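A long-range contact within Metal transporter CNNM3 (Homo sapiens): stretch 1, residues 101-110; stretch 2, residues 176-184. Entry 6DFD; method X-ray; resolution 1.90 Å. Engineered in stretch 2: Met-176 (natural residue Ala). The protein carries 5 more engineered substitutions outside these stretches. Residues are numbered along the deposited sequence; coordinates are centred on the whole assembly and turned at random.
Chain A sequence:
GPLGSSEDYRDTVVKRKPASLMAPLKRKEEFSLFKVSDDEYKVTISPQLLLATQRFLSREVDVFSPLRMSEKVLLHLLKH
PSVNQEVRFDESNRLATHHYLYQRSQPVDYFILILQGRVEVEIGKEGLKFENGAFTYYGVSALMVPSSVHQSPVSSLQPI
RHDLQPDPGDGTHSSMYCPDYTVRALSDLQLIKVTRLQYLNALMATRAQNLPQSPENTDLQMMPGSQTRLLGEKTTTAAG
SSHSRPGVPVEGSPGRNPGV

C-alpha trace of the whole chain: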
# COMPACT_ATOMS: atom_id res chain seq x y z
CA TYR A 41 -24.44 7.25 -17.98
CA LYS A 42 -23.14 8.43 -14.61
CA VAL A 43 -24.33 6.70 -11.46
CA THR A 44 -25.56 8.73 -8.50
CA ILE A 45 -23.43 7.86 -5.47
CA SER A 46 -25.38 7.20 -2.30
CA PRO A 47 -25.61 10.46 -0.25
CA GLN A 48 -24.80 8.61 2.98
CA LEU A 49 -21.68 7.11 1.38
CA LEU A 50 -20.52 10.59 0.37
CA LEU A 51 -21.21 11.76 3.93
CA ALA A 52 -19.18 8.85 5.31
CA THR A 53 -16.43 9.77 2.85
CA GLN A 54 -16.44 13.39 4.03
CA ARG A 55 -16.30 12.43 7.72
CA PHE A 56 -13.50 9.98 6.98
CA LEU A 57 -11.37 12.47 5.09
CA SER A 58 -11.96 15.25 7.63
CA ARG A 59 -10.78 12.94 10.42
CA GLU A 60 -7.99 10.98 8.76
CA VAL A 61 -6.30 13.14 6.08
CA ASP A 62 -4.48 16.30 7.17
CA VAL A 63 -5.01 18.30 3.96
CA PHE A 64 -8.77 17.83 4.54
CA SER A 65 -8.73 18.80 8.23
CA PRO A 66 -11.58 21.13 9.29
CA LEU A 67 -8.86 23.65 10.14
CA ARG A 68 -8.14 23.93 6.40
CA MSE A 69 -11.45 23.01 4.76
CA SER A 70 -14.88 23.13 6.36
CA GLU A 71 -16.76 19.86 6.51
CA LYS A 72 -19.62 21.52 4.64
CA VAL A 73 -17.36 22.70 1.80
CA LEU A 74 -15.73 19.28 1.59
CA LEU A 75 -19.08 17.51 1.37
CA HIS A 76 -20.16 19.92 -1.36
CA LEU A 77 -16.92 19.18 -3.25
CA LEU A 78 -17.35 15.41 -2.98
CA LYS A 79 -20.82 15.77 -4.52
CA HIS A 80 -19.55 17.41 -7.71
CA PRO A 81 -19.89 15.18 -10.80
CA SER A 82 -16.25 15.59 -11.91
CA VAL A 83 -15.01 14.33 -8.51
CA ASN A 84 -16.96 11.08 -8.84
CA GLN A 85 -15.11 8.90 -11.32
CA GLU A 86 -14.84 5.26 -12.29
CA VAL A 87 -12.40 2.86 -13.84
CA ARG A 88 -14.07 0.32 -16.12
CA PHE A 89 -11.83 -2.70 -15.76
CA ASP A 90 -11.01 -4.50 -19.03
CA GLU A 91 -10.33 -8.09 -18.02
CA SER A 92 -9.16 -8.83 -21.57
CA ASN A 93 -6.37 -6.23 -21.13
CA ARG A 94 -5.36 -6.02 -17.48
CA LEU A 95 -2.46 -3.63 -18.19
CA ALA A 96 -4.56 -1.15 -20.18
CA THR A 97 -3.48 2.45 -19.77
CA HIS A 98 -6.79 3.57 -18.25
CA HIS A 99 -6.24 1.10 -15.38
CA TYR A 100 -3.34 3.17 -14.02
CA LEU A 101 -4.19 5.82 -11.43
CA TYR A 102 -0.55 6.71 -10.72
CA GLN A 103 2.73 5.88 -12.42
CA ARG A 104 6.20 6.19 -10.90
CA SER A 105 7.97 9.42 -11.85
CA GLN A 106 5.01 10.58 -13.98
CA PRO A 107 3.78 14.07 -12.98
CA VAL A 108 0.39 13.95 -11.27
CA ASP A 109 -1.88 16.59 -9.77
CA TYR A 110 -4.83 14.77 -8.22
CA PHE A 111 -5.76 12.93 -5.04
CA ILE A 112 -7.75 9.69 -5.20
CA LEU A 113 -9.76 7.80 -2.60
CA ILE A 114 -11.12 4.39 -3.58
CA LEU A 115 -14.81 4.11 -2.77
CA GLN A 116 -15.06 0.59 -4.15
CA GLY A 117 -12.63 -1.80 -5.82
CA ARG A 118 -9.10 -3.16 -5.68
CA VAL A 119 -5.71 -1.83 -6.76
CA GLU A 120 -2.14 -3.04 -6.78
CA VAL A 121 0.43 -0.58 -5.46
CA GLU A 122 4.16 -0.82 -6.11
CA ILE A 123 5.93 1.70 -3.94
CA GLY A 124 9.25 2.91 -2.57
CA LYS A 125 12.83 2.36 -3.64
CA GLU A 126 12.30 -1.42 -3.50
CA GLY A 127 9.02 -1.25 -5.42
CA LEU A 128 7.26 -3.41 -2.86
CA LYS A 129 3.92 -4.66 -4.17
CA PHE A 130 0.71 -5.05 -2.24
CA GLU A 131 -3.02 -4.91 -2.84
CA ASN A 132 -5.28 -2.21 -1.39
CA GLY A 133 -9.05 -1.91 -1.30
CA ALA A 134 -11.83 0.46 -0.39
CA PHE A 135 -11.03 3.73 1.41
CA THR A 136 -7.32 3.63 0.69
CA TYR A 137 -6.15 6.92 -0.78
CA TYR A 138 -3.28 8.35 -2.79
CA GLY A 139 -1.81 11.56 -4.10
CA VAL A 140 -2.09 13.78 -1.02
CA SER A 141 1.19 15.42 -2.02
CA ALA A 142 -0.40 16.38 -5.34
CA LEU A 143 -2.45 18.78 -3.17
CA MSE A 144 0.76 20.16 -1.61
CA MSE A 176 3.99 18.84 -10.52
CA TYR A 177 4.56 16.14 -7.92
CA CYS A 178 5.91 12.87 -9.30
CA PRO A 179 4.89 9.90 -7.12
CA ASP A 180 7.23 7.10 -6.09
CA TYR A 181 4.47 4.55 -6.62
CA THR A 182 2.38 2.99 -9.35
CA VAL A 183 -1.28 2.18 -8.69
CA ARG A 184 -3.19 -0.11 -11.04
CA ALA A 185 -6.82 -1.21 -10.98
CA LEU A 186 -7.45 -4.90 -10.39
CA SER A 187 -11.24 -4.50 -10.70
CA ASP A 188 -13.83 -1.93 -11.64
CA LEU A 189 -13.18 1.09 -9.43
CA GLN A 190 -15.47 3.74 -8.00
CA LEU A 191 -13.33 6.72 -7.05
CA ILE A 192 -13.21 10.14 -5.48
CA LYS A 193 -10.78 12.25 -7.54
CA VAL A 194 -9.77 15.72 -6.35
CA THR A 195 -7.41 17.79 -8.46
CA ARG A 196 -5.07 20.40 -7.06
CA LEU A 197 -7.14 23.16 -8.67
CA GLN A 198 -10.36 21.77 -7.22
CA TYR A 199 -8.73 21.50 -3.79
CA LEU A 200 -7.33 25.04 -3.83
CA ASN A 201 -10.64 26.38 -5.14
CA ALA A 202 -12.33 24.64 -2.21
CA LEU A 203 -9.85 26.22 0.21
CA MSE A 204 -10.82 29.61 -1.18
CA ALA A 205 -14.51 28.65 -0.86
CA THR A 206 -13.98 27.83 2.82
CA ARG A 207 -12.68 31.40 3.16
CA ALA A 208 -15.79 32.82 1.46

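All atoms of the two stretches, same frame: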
# COMPACT_ATOMS: atom_id res chain seq x y z
N LEU A 101 -3.86 4.58 -12.12
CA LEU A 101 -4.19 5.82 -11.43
C LEU A 101 -2.95 6.68 -11.18
O LEU A 101 -3.02 7.91 -11.23
CB LEU A 101 -4.87 5.51 -10.10
CG LEU A 101 -6.11 4.61 -10.15
CD1 LEU A 101 -6.70 4.46 -8.74
CD2 LEU A 101 -7.14 5.15 -11.12
N TYR A 102 -1.82 6.03 -10.92
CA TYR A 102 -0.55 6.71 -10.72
C TYR A 102 0.55 5.88 -11.35
O TYR A 102 0.47 4.65 -11.40
CB TYR A 102 -0.24 6.91 -9.23
CG TYR A 102 -1.25 7.78 -8.55
CD1 TYR A 102 -1.08 9.16 -8.50
CD2 TYR A 102 -2.38 7.24 -7.96
CE1 TYR A 102 -2.00 9.97 -7.87
CE2 TYR A 102 -3.32 8.05 -7.33
CZ TYR A 102 -3.12 9.42 -7.30
OH TYR A 102 -4.04 10.24 -6.69
N GLN A 103 1.58 6.56 -11.84
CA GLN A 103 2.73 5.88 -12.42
C GLN A 103 4.00 6.54 -11.91
O GLN A 103 4.12 7.76 -11.96
CB GLN A 103 2.67 5.92 -13.95
CG GLN A 103 1.43 5.24 -14.50
CD GLN A 103 1.26 5.45 -15.98
OE1 GLN A 103 0.35 6.16 -16.41
NE2 GLN A 103 2.14 4.84 -16.76
N ARG A 104 4.91 5.71 -11.39
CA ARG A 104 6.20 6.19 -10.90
C ARG A 104 6.75 7.27 -11.81
O ARG A 104 6.75 7.13 -13.04
CB ARG A 104 7.20 5.05 -10.81
CG ARG A 104 7.09 4.16 -9.60
CD ARG A 104 8.36 3.32 -9.48
NE ARG A 104 9.26 3.85 -8.46
CZ ARG A 104 9.30 3.43 -7.19
NH1 ARG A 104 8.50 2.45 -6.77
NH2 ARG A 104 10.15 4.00 -6.35
N SER A 105 7.22 8.35 -11.20
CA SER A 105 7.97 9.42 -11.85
C SER A 105 7.14 10.19 -12.87
O SER A 105 7.66 11.12 -13.50
CB SER A 105 9.24 8.90 -12.55
OG SER A 105 10.06 8.17 -11.65
N GLN A 106 5.86 9.85 -13.05
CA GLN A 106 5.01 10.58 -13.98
C GLN A 106 4.30 11.72 -13.24
O GLN A 106 3.61 11.45 -12.25
CB GLN A 106 3.98 9.67 -14.62
CG GLN A 106 2.87 10.41 -15.34
CD GLN A 106 2.19 9.58 -16.41
OE1 GLN A 106 0.98 9.34 -16.35
NE2 GLN A 106 2.97 9.13 -17.40
N PRO A 107 4.44 12.97 -13.68
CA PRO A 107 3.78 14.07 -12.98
C PRO A 107 2.29 13.81 -12.79
O PRO A 107 1.61 13.32 -13.70
CB PRO A 107 4.02 15.27 -13.89
CG PRO A 107 5.25 14.93 -14.65
CD PRO A 107 5.22 13.44 -14.84
N VAL A 108 1.79 14.14 -11.61
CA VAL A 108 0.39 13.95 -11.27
C VAL A 108 -0.06 15.13 -10.42
O VAL A 108 0.73 15.73 -9.69
CB VAL A 108 0.15 12.61 -10.55
CG1 VAL A 108 0.63 12.70 -9.09
CG2 VAL A 108 -1.31 12.21 -10.64
N ASP A 109 -1.35 15.45 -10.50
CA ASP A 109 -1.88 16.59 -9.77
C ASP A 109 -3.28 16.32 -9.23
O ASP A 109 -4.10 17.23 -9.13
CB ASP A 109 -1.90 17.85 -10.65
CG ASP A 109 -2.92 17.77 -11.76
OD1 ASP A 109 -3.33 16.65 -12.13
OD2 ASP A 109 -3.31 18.84 -12.27
N TYR A 110 -3.56 15.07 -8.85
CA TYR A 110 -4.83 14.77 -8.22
C TYR A 110 -4.66 13.77 -7.09
O TYR A 110 -3.71 12.99 -7.05
CB TYR A 110 -5.86 14.24 -9.23
CG TYR A 110 -5.34 13.10 -10.09
CD1 TYR A 110 -5.27 11.81 -9.59
CD2 TYR A 110 -4.94 13.32 -11.40
CE1 TYR A 110 -4.80 10.76 -10.38
CE2 TYR A 110 -4.48 12.29 -12.20
CZ TYR A 110 -4.41 11.01 -11.68
OH TYR A 110 -3.94 9.99 -12.48
N MSE A 176 4.88 19.89 -10.99
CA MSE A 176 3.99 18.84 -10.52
C MSE A 176 4.73 17.78 -9.71
O MSE A 176 5.89 17.46 -9.97
CB MSE A 176 3.29 18.16 -11.70
CG MSE A 176 1.91 18.70 -12.00
SE MSE A 176 1.02 17.63 -13.37
CE MSE A 176 1.49 18.71 -14.94
N TYR A 177 4.03 17.23 -8.72
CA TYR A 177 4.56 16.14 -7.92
C TYR A 177 4.63 14.87 -8.76
O TYR A 177 3.70 14.55 -9.51
CB TYR A 177 3.69 15.93 -6.69
CG TYR A 177 3.92 14.65 -5.93
CD1 TYR A 177 2.91 13.70 -5.81
CD2 TYR A 177 5.14 14.39 -5.32
CE1 TYR A 177 3.11 12.53 -5.11
CE2 TYR A 177 5.35 13.22 -4.61
CZ TYR A 177 4.33 12.29 -4.51
OH TYR A 177 4.54 11.12 -3.81
N CYS A 178 5.75 14.17 -8.67
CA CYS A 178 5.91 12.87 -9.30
C CYS A 178 5.91 11.79 -8.23
O CYS A 178 6.80 11.80 -7.37
CB CYS A 178 7.20 12.81 -10.11
SG CYS A 178 7.23 13.96 -11.49
N PRO A 179 4.95 10.87 -8.22
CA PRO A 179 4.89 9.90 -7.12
C PRO A 179 5.98 8.85 -7.26
O PRO A 179 6.51 8.60 -8.34
CB PRO A 179 3.50 9.28 -7.28
CG PRO A 179 3.25 9.33 -8.77
CD PRO A 179 4.01 10.53 -9.30
N ASP A 180 6.34 8.26 -6.12
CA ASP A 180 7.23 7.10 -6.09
C ASP A 180 6.44 5.81 -5.97
O ASP A 180 6.84 4.88 -5.27
CB ASP A 180 8.25 7.23 -4.96
CG ASP A 180 7.60 7.16 -3.59
OD1 ASP A 180 6.36 7.22 -3.51
OD2 ASP A 180 8.35 7.02 -2.60
N TYR A 181 5.29 5.75 -6.63
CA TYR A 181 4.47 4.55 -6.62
C TYR A 181 3.69 4.48 -7.92
O TYR A 181 3.44 5.49 -8.59
CB TYR A 181 3.51 4.51 -5.43
CG TYR A 181 2.79 5.81 -5.12
CD1 TYR A 181 3.32 6.71 -4.20
CD2 TYR A 181 1.58 6.12 -5.72
CE1 TYR A 181 2.66 7.90 -3.91
CE2 TYR A 181 0.92 7.31 -5.43
CZ TYR A 181 1.46 8.19 -4.52
OH TYR A 181 0.81 9.37 -4.22
N THR A 182 3.32 3.26 -8.27
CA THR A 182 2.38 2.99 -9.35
C THR A 182 1.17 2.32 -8.74
O THR A 182 1.30 1.47 -7.85
CB THR A 182 3.02 2.10 -10.43
OG1 THR A 182 4.25 2.68 -10.86
CG2 THR A 182 2.10 1.93 -11.62
N VAL A 183 -0.02 2.71 -9.20
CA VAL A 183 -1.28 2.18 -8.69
C VAL A 183 -2.11 1.74 -9.88
O VAL A 183 -2.42 2.55 -10.76
CB VAL A 183 -2.04 3.21 -7.85
CG1 VAL A 183 -3.37 2.63 -7.38
CG2 VAL A 183 -1.20 3.65 -6.66
N ARG A 184 -2.49 0.46 -9.90
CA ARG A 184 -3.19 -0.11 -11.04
C ARG A 184 -4.47 -0.79 -10.57
O ARG A 184 -4.45 -1.58 -9.62
CB ARG A 184 -2.31 -1.13 -11.78
CG ARG A 184 -2.98 -1.76 -12.99
CD ARG A 184 -2.05 -2.73 -13.71
NE ARG A 184 -1.51 -3.75 -12.82
CZ ARG A 184 -2.05 -4.94 -12.61
NH1 ARG A 184 -3.16 -5.31 -13.23
NH2 ARG A 184 -1.46 -5.77 -11.76

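Contact between residues 101-110 and 176-184 of CNNM3. The two stretches run antiparallel, at least 67 residues apart in sequence wherever they touch, and together bury 823 Å² of surface. True strand pairing is short: Tyr-102 faces Val-183 as an antiparallel hydrogen-bonded pair, their CA atoms 5.0 Å apart. Val-183 N donates to Tyr-102 O (3.0 Å), and Val-183 O accepts from Leu-101 N (2.8 Å), where the chain turns a corner. Beyond this pair the ladder is not continued by backbone bonds alone. Arg-104 N lies 3.2 Å from Tyr-181 O, but the angle is poor; it donates instead, almost straight at 170°, to the side-chain oxygen Thr-182 OG1 (3.1 Å). A type II turn from Gln-103 to Gln-106, closed by Gln-106 N to Gln-103 O (2.9 Å), then reverses stretch 1. Its third residue, Ser-105, has a positive phi of 65°, and Ser-105 N reaches across to Pro-179 O (3.0 Å, 173°). The same carbonyl also receives a CA-H...O contact from Arg-104 CA (3.5 Å). Past the turn, Val-108 N donates to Tyr-177 O (2.9 Å), and Pro-107 CA makes a CA-H...O contact with that oxygen at 3.5 Å.

Of all the residues, Tyr-102 is the most heavily covered by the other stretch (84 Å²). The edge of the Tyr-181 ring points at its face, with centroids 5.5 Å apart and planes at 64°; Tyr-181 CE2 comes within 3.8 Å of Tyr-102 CG. Tyr-181 starts out away from stretch 1, and its ring brings the end of the side chain back. Val-183 CG2 packs at 4.0 Å from Tyr-102 CD2, on the sheet face that Tyr-102 and Val-183 share. Within stretch 1, Tyr-102 OH donates to Tyr-110 O (2.8 Å) and Tyr-110 OH to Leu-101 O (2.6 Å), tying the two ends of the stretch together. Pro-179 packs against both Tyr-102 and Val-108: its CG is 4.3 Å from Tyr-102 CB and its CD 4.0 Å from Val-108 CG1. The Arg-104 guanidinium lays one face over Asp-180 O, with NH1 3.3 Å from that oxygen, but the angle is too poor for a hydrogen bond. At the exposed end, Pro-107 CB meets CB of the engineered Met-176 at 3.7 Å, and the selenium SE of Met-176 lies 4.0 Å from Asp-109 CB.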